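Local atomic coordinates of conserved hypothetical secreted protein (Helicobacter pylori, PDB entry 4RNZ), a protein that probably acts as a zinc-dependent M23-family endopeptidase on peptidoglycan and helps determine the cell shape of the bacterium. Residues K91-S96 with K107-P112; K251-H256 with Q284-V289. One frame throughout, in Å; residues are numbered along the deposited sequence.

Contact 1 (K91-S96 with K107-P112); sequences KTLLLS and KATNDP. With PO4 (phosphate ion), chain G.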
loop_
_atom_site.group_PDB
_atom_site.type_symbol
_atom_site.label_atom_id
_atom_site.label_comp_id
_atom_site.label_asym_id
_atom_site.label_seq_id
_atom_site.Cartn_x
_atom_site.Cartn_y
_atom_site.Cartn_z
ATOM N N LYS A 91 -1.654 -10.264 15.304
ATOM C CA LYS A 91 -0.582 -10.880 16.090
ATOM C C LYS A 91 0.215 -9.820 16.817
ATOM O O LYS A 91 0.250 -8.654 16.399
ATOM C CB LYS A 91 0.388 -11.666 15.212
ATOM C CG LYS A 91 -0.246 -12.876 14.550
ATOM C CD LYS A 91 0.779 -13.905 14.109
ATOM C CE LYS A 91 0.129 -15.274 13.947
ATOM N NZ LYS A 91 -1.022 -15.195 13.007
ATOM N N THR A 92 0.888 -10.258 17.879
ATOM C CA THR A 92 1.863 -9.433 18.573
ATOM C C THR A 92 3.229 -10.075 18.584
ATOM O O THR A 92 3.435 -11.143 19.183
ATOM C CB THR A 92 1.426 -9.164 20.009
ATOM O OG1 THR A 92 0.143 -8.539 19.990
ATOM C CG2 THR A 92 2.424 -8.236 20.721
ATOM N N LEU A 93 4.174 -9.421 17.925
ATOM C CA LEU A 93 5.561 -9.807 17.992
ATOM C C LEU A 93 6.222 -9.085 19.170
ATOM O O LEU A 93 6.188 -7.851 19.253
ATOM C CB LEU A 93 6.291 -9.416 16.713
ATOM C CG LEU A 93 7.804 -9.618 16.687
ATOM C CD1 LEU A 93 8.185 -11.080 16.869
ATOM C CD2 LEU A 93 8.331 -9.098 15.363
ATOM N N LEU A 94 6.812 -9.863 20.070
ATOM C CA LEU A 94 7.697 -9.335 21.117
ATOM C C LEU A 94 9.114 -9.861 20.896
ATOM O O LEU A 94 9.341 -11.068 20.727
ATOM C CB LEU A 94 7.208 -9.764 22.485
ATOM C CG LEU A 94 5.759 -9.456 22.839
ATOM C CD1 LEU A 94 5.438 -10.098 24.184
ATOM C CD2 LEU A 94 5.493 -7.958 22.880
ATOM N N LEU A 95 10.086 -8.972 20.915
ATOM C CA LEU A 95 11.420 -9.369 20.513
ATOM C C LEU A 95 12.479 -8.711 21.392
ATOM O O LEU A 95 12.373 -7.516 21.712
ATOM C CB LEU A 95 11.581 -8.957 19.062
ATOM C CG LEU A 95 12.720 -9.484 18.228
ATOM C CD1 LEU A 95 12.218 -9.554 16.792
ATOM C CD2 LEU A 95 13.939 -8.570 18.362
ATOM N N SER A 96 13.482 -9.496 21.791
ATOM C CA SER A 96 14.699 -8.952 22.416
ATOM C C SER A 96 15.801 -9.043 21.379
ATOM O O SER A 96 16.104 -10.123 20.905
ATOM C CB SER A 96 15.084 -9.736 23.683
ATOM O OG SER A 96 16.302 -9.240 24.213
ATOM N N LYS A 107 13.693 -13.898 11.582
ATOM C CA LYS A 107 13.765 -15.136 12.352
ATOM C C LYS A 107 12.421 -15.470 12.978
ATOM O O LYS A 107 11.987 -16.617 12.915
ATOM C CB LYS A 107 14.827 -15.077 13.445
ATOM C CG LYS A 107 15.010 -16.434 14.119
ATOM C CD LYS A 107 15.697 -16.352 15.471
ATOM C CE LYS A 107 15.893 -17.761 16.023
ATOM N NZ LYS A 107 16.362 -17.765 17.439
ATOM N N ALA A 108 11.754 -14.466 13.555
ATOM C CA ALA A 108 10.497 -14.680 14.287
ATOM C C ALA A 108 9.239 -14.779 13.433
ATOM O O ALA A 108 8.236 -15.357 13.880
ATOM C CB ALA A 108 10.317 -13.583 15.319
ATOM N N THR A 109 9.261 -14.213 12.223
ATOM C CA THR A 109 8.032 -14.151 11.394
ATOM C C THR A 109 8.169 -14.721 9.995
ATOM O O THR A 109 7.178 -14.880 9.301
ATOM C CB THR A 109 7.606 -12.680 11.206
ATOM O OG1 THR A 109 8.606 -11.997 10.419
ATOM C CG2 THR A 109 7.453 -11.998 12.562
ATOM N N ASN A 110 9.403 -14.948 9.573
ATOM C CA ASN A 110 9.732 -15.251 8.201
ATOM C C ASN A 110 9.080 -14.281 7.197
ATOM O O ASN A 110 8.724 -14.680 6.087
ATOM C CB ASN A 110 9.359 -16.697 7.883
ATOM C CG ASN A 110 10.033 -17.199 6.630
ATOM O OD1 ASN A 110 11.240 -17.003 6.426
ATOM N ND2 ASN A 110 9.260 -17.842 5.769
ATOM N N ASP A 111 8.962 -13.010 7.574
ATOM C CA ASP A 111 8.263 -12.039 6.738
ATOM C C ASP A 111 9.033 -10.748 6.448
ATOM O O ASP A 111 8.981 -9.794 7.219
ATOM C CB ASP A 111 6.933 -11.683 7.340
ATOM C CG ASP A 111 6.139 -10.751 6.432
ATOM O OD1 ASP A 111 6.448 -10.656 5.231
ATOM O OD2 ASP A 111 5.231 -10.124 6.925
ATOM N N PRO A 112 9.686 -10.705 5.297
ATOM C CA PRO A 112 10.377 -9.512 4.820
ATOM C C PRO A 112 9.475 -8.290 4.674
ATOM O O PRO A 112 9.932 -7.172 4.851
ATOM C CB PRO A 112 10.962 -9.958 3.477
ATOM C CG PRO A 112 11.110 -11.441 3.610
ATOM C CD PRO A 112 9.914 -11.868 4.413
HETATM P P PO4 G . -0.722 -17.844 9.634
HETATM O O1 PO4 G . -0.286 -16.604 8.865
HETATM O O2 PO4 G . 0.419 -18.833 9.587
HETATM O O3 PO4 G . -1.961 -18.472 9.031
HETATM O O4 PO4 G . -1.070 -17.563 11.076
#

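Contact 2 (K251-H256 with Q284-V289); sequences KVVEIH and QIIGRV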
loop_
_atom_site.group_PDB
_atom_site.type_symbol
_atom_site.label_atom_id
_atom_site.label_comp_id
_atom_site.label_asym_id
_atom_site.label_seq_id
_atom_site.Cartn_x
_atom_site.Cartn_y
_atom_site.Cartn_z
ATOM N N LYS A 251 1.075 6.700 -21.158
ATOM C CA LYS A 251 2.449 6.844 -20.668
ATOM C C LYS A 251 2.453 7.162 -19.180
ATOM O O LYS A 251 1.732 8.051 -18.726
ATOM C CB LYS A 251 3.225 7.935 -21.423
ATOM C CG LYS A 251 3.606 7.533 -22.836
ATOM C CD LYS A 251 4.387 8.604 -23.568
ATOM C CE LYS A 251 4.232 8.453 -25.067
ATOM N NZ LYS A 251 5.039 9.500 -25.737
ATOM N N VAL A 252 3.295 6.458 -18.446
ATOM C CA VAL A 252 3.310 6.557 -17.008
ATOM C C VAL A 252 4.731 6.388 -16.451
ATOM O O VAL A 252 5.573 5.652 -16.985
ATOM C CB VAL A 252 2.299 5.552 -16.400
ATOM C CG1 VAL A 252 2.551 4.148 -16.923
ATOM C CG2 VAL A 252 2.362 5.562 -14.883
ATOM N N VAL A 253 5.008 7.122 -15.389
ATOM C CA VAL A 253 6.243 6.985 -14.633
ATOM C C VAL A 253 5.842 6.600 -13.228
ATOM O O VAL A 253 4.877 7.148 -12.676
ATOM C CB VAL A 253 6.998 8.337 -14.543
ATOM C CG1 VAL A 253 8.165 8.258 -13.555
ATOM C CG2 VAL A 253 7.471 8.770 -15.920
ATOM N N GLU A 254 6.601 5.675 -12.654
ATOM C CA GLU A 254 6.412 5.219 -11.292
ATOM C C GLU A 254 7.722 5.440 -10.585
ATOM O O GLU A 254 8.779 5.113 -11.113
ATOM C CB GLU A 254 6.005 3.732 -11.259
ATOM C CG GLU A 254 4.762 3.458 -12.107
ATOM C CD GLU A 254 4.172 2.064 -11.879
ATOM O OE1 GLU A 254 4.774 1.294 -11.110
ATOM O OE2 GLU A 254 3.107 1.762 -12.472
ATOM N N ILE A 255 7.633 6.048 -9.411
ATOM C CA ILE A 255 8.779 6.379 -8.592
ATOM C C ILE A 255 8.579 5.785 -7.210
ATOM O O ILE A 255 7.473 5.827 -6.668
ATOM C CB ILE A 255 8.936 7.916 -8.497
ATOM C CG1 ILE A 255 9.437 8.464 -9.834
ATOM C CG2 ILE A 255 9.880 8.309 -7.359
ATOM C CD1 ILE A 255 9.073 9.925 -10.085
ATOM N N HIS A 256 9.659 5.250 -6.636
ATOM C CA HIS A 256 9.628 4.643 -5.310
ATOM C C HIS A 256 10.473 5.410 -4.315
ATOM O O HIS A 256 11.583 5.860 -4.633
ATOM C CB HIS A 256 10.173 3.222 -5.350
ATOM C CG HIS A 256 9.391 2.301 -6.215
ATOM N ND1 HIS A 256 9.406 2.382 -7.591
ATOM C CD2 HIS A 256 8.571 1.273 -5.909
ATOM C CE1 HIS A 256 8.620 1.449 -8.096
ATOM N NE2 HIS A 256 8.115 0.753 -7.099
ATOM N N GLN A 284 11.717 17.891 -9.624
ATOM C CA GLN A 284 12.342 17.658 -10.916
ATOM C C GLN A 284 11.280 17.379 -11.960
ATOM O O GLN A 284 10.338 16.641 -11.687
ATOM C CB GLN A 284 13.253 16.457 -10.783
ATOM C CG GLN A 284 14.018 16.052 -12.033
ATOM C CD GLN A 284 14.988 14.948 -11.709
ATOM O OE1 GLN A 284 15.447 14.826 -10.588
ATOM N NE2 GLN A 284 15.324 14.166 -12.684
ATOM N N ILE A 285 11.443 17.932 -13.162
ATOM C CA ILE A 285 10.501 17.694 -14.268
ATOM C C ILE A 285 10.637 16.231 -14.715
ATOM O O ILE A 285 11.729 15.784 -14.976
ATOM C CB ILE A 285 10.780 18.627 -15.481
ATOM C CG1 ILE A 285 10.528 20.099 -15.104
ATOM C CG2 ILE A 285 9.866 18.286 -16.656
ATOM C CD1 ILE A 285 11.169 21.120 -16.018
ATOM N N ILE A 286 9.529 15.502 -14.788
ATOM C CA ILE A 286 9.552 14.115 -15.241
ATOM C C ILE A 286 8.764 13.886 -16.530
ATOM O O ILE A 286 8.807 12.788 -17.092
ATOM C CB ILE A 286 9.081 13.150 -14.123
ATOM C CG1 ILE A 286 7.684 13.510 -13.607
ATOM C CG2 ILE A 286 10.052 13.196 -12.963
ATOM C CD1 ILE A 286 7.147 12.478 -12.620
ATOM N N GLY A 287 8.110 14.925 -17.042
ATOM C CA GLY A 287 7.348 14.799 -18.266
ATOM C C GLY A 287 6.315 15.897 -18.457
ATOM O O GLY A 287 6.413 16.978 -17.871
ATOM N N ARG A 288 5.305 15.588 -19.254
ATOM C CA ARG A 288 4.312 16.537 -19.652
ATOM C C ARG A 288 2.980 15.855 -19.702
ATOM O O ARG A 288 2.889 14.678 -20.099
ATOM C CB ARG A 288 4.631 17.076 -21.053
ATOM C CG ARG A 288 5.840 17.985 -21.155
ATOM C CD ARG A 288 6.018 18.395 -22.624
ATOM N NE ARG A 288 7.090 19.362 -22.815
ATOM C CZ ARG A 288 6.942 20.687 -22.743
ATOM N NH1 ARG A 288 5.765 21.235 -22.474
ATOM N NH2 ARG A 288 7.975 21.467 -22.944
ATOM N N VAL A 289 1.938 16.604 -19.368
ATOM C CA VAL A 289 0.574 16.100 -19.382
ATOM C C VAL A 289 0.133 15.706 -20.792
ATOM O O VAL A 289 0.425 16.403 -21.775
ATOM C CB VAL A 289 -0.410 17.171 -18.862
ATOM C CG1 VAL A 289 -1.858 16.777 -19.087
ATOM C CG2 VAL A 289 -0.174 17.446 -17.389
#

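Contact 1 (K91-S96 with K107-P112)
Leu93 of strand 87-96 lies against the last turn of helix 101-109, where its two methyls meet Ala108 and Thr109. Traced outward, its CB leaves the strand toward the helix; with CG anti to the backbone N (chi1 173°), the two methyls are brought to the end of the helix. At CG the side chain forks. Leu93 CD1 rests on the methyl of Ala108, 3.6 Å from Ala108 CB. Leu93 CD2 reaches CG2 of Thr109 at 4.1 Å, the two side chains crossing at about a right angle. The fork thus straddles two consecutive residues at the end of the helix, and no hydrogen bond joins the segments.

Thr109 divides its work between two branches. Its CG2 serves the apolar contact, whereas OG1, flanked by both backbone neighbours of CA (chi1 66°), is turned to the chain itself. Thr109 OG1 accepts from the N of Asp111 at 3.0 Å, an ST turn with an N-H...O angle of 137°, and is also hydrogen-bonded to the carbonyl of Ile105 one turn back. Asn110, with positive phi, is the first residue past the helix. Asp111 then N-caps the next helix, OD1 taking the N of Leu113, and its OD2 forms a salt bridge to Arg143 of strand 136-146.

At the edge of this region the chain of Lys91 bends at its end, and Lys91 NZ donates to O4 of a phosphate at 3.1 Å. Lys89 and Tyr145 bind the same ion, which probably came from the crystallisation liquor. The chemistry across the segments is purely apolar: here the end of helix 101-109 meets the strand through methyl groups, while the hydroxyl of Thr109 is held by Ile105 and the ST turn and adds nothing across the segments.

Contact 2 (K251-H256 with Q284-V289)
Ile286 sets its CD1 against the ends of Ile255 and Val253, two residues on the same face of strand 252-257. The closest packing is at the Ile255 end, where the CD1 atoms of Ile255 and Ile286 meet tip to tip at 4.1 Å. Ile286 reaches this far with chi1 at 56°, its CG1 tucked over the backbone and CD1 fully extended beyond it. Toward Val253 the fit slackens: CG1 of Val253 is 4.4 Å from CD1 of Ile286, and its other methyl, CG2, is the same 4.4 Å from the carbonyl O of Ile286. Tyr264 of strand 260-267 touches both isoleucines, and Phe270 and Leu274 pack on Val253.

The strands belong to two different sheets of the M23 peptidase region, 252-257 to the large antiparallel sheet and 285-289 to a small one between strands 231-233 and 269-270. Val253, Ile255 and Ile286 each point toward the other strand, so the two sheets pack through their facing side chains here, with the nearest CA atoms, those of Val253 and Ile286, 7.9 Å apart. Ile286 and Gly287 together face Ile232 in a classic beta bulge. Gly287 adopts backbone angles at which a CB would press on the preceding carbonyl O.

The outer face of strand 285-289 is quite different. Ile285 and Arg288 are exposed there; both touch Leu231, and NH1 of Arg288 is hydrogen-bonded to the carbonyl of Gly229. On the far face of strand 252-257, Glu254 is buried, its carboxylate held by salt bridges to Lys246 and Arg261.

Overall arrangement
The two contacts follow one another along the chain: contact 1, residues 91-112, comes wholly before contact 2, residues 251-289. Their centres are 37 Å apart on opposite sides of the chain's centre, and even their nearest atoms are about 14 Å apart. They share no strand or sheet. Contact 1 sets a helix against the sheet of strands 87-96, 136-146 and 357-361, away from the annotated metal sites, whereas contact 2 joins two sheets in the M23 peptidase region. There the side chain of Val253 is about 11 Å from that of the zinc ligand His301, whose strand 299-306 belongs to the same large sheet. Each contact thus belongs to the packing of its own region, and of the two only contact 2 is near the zinc site.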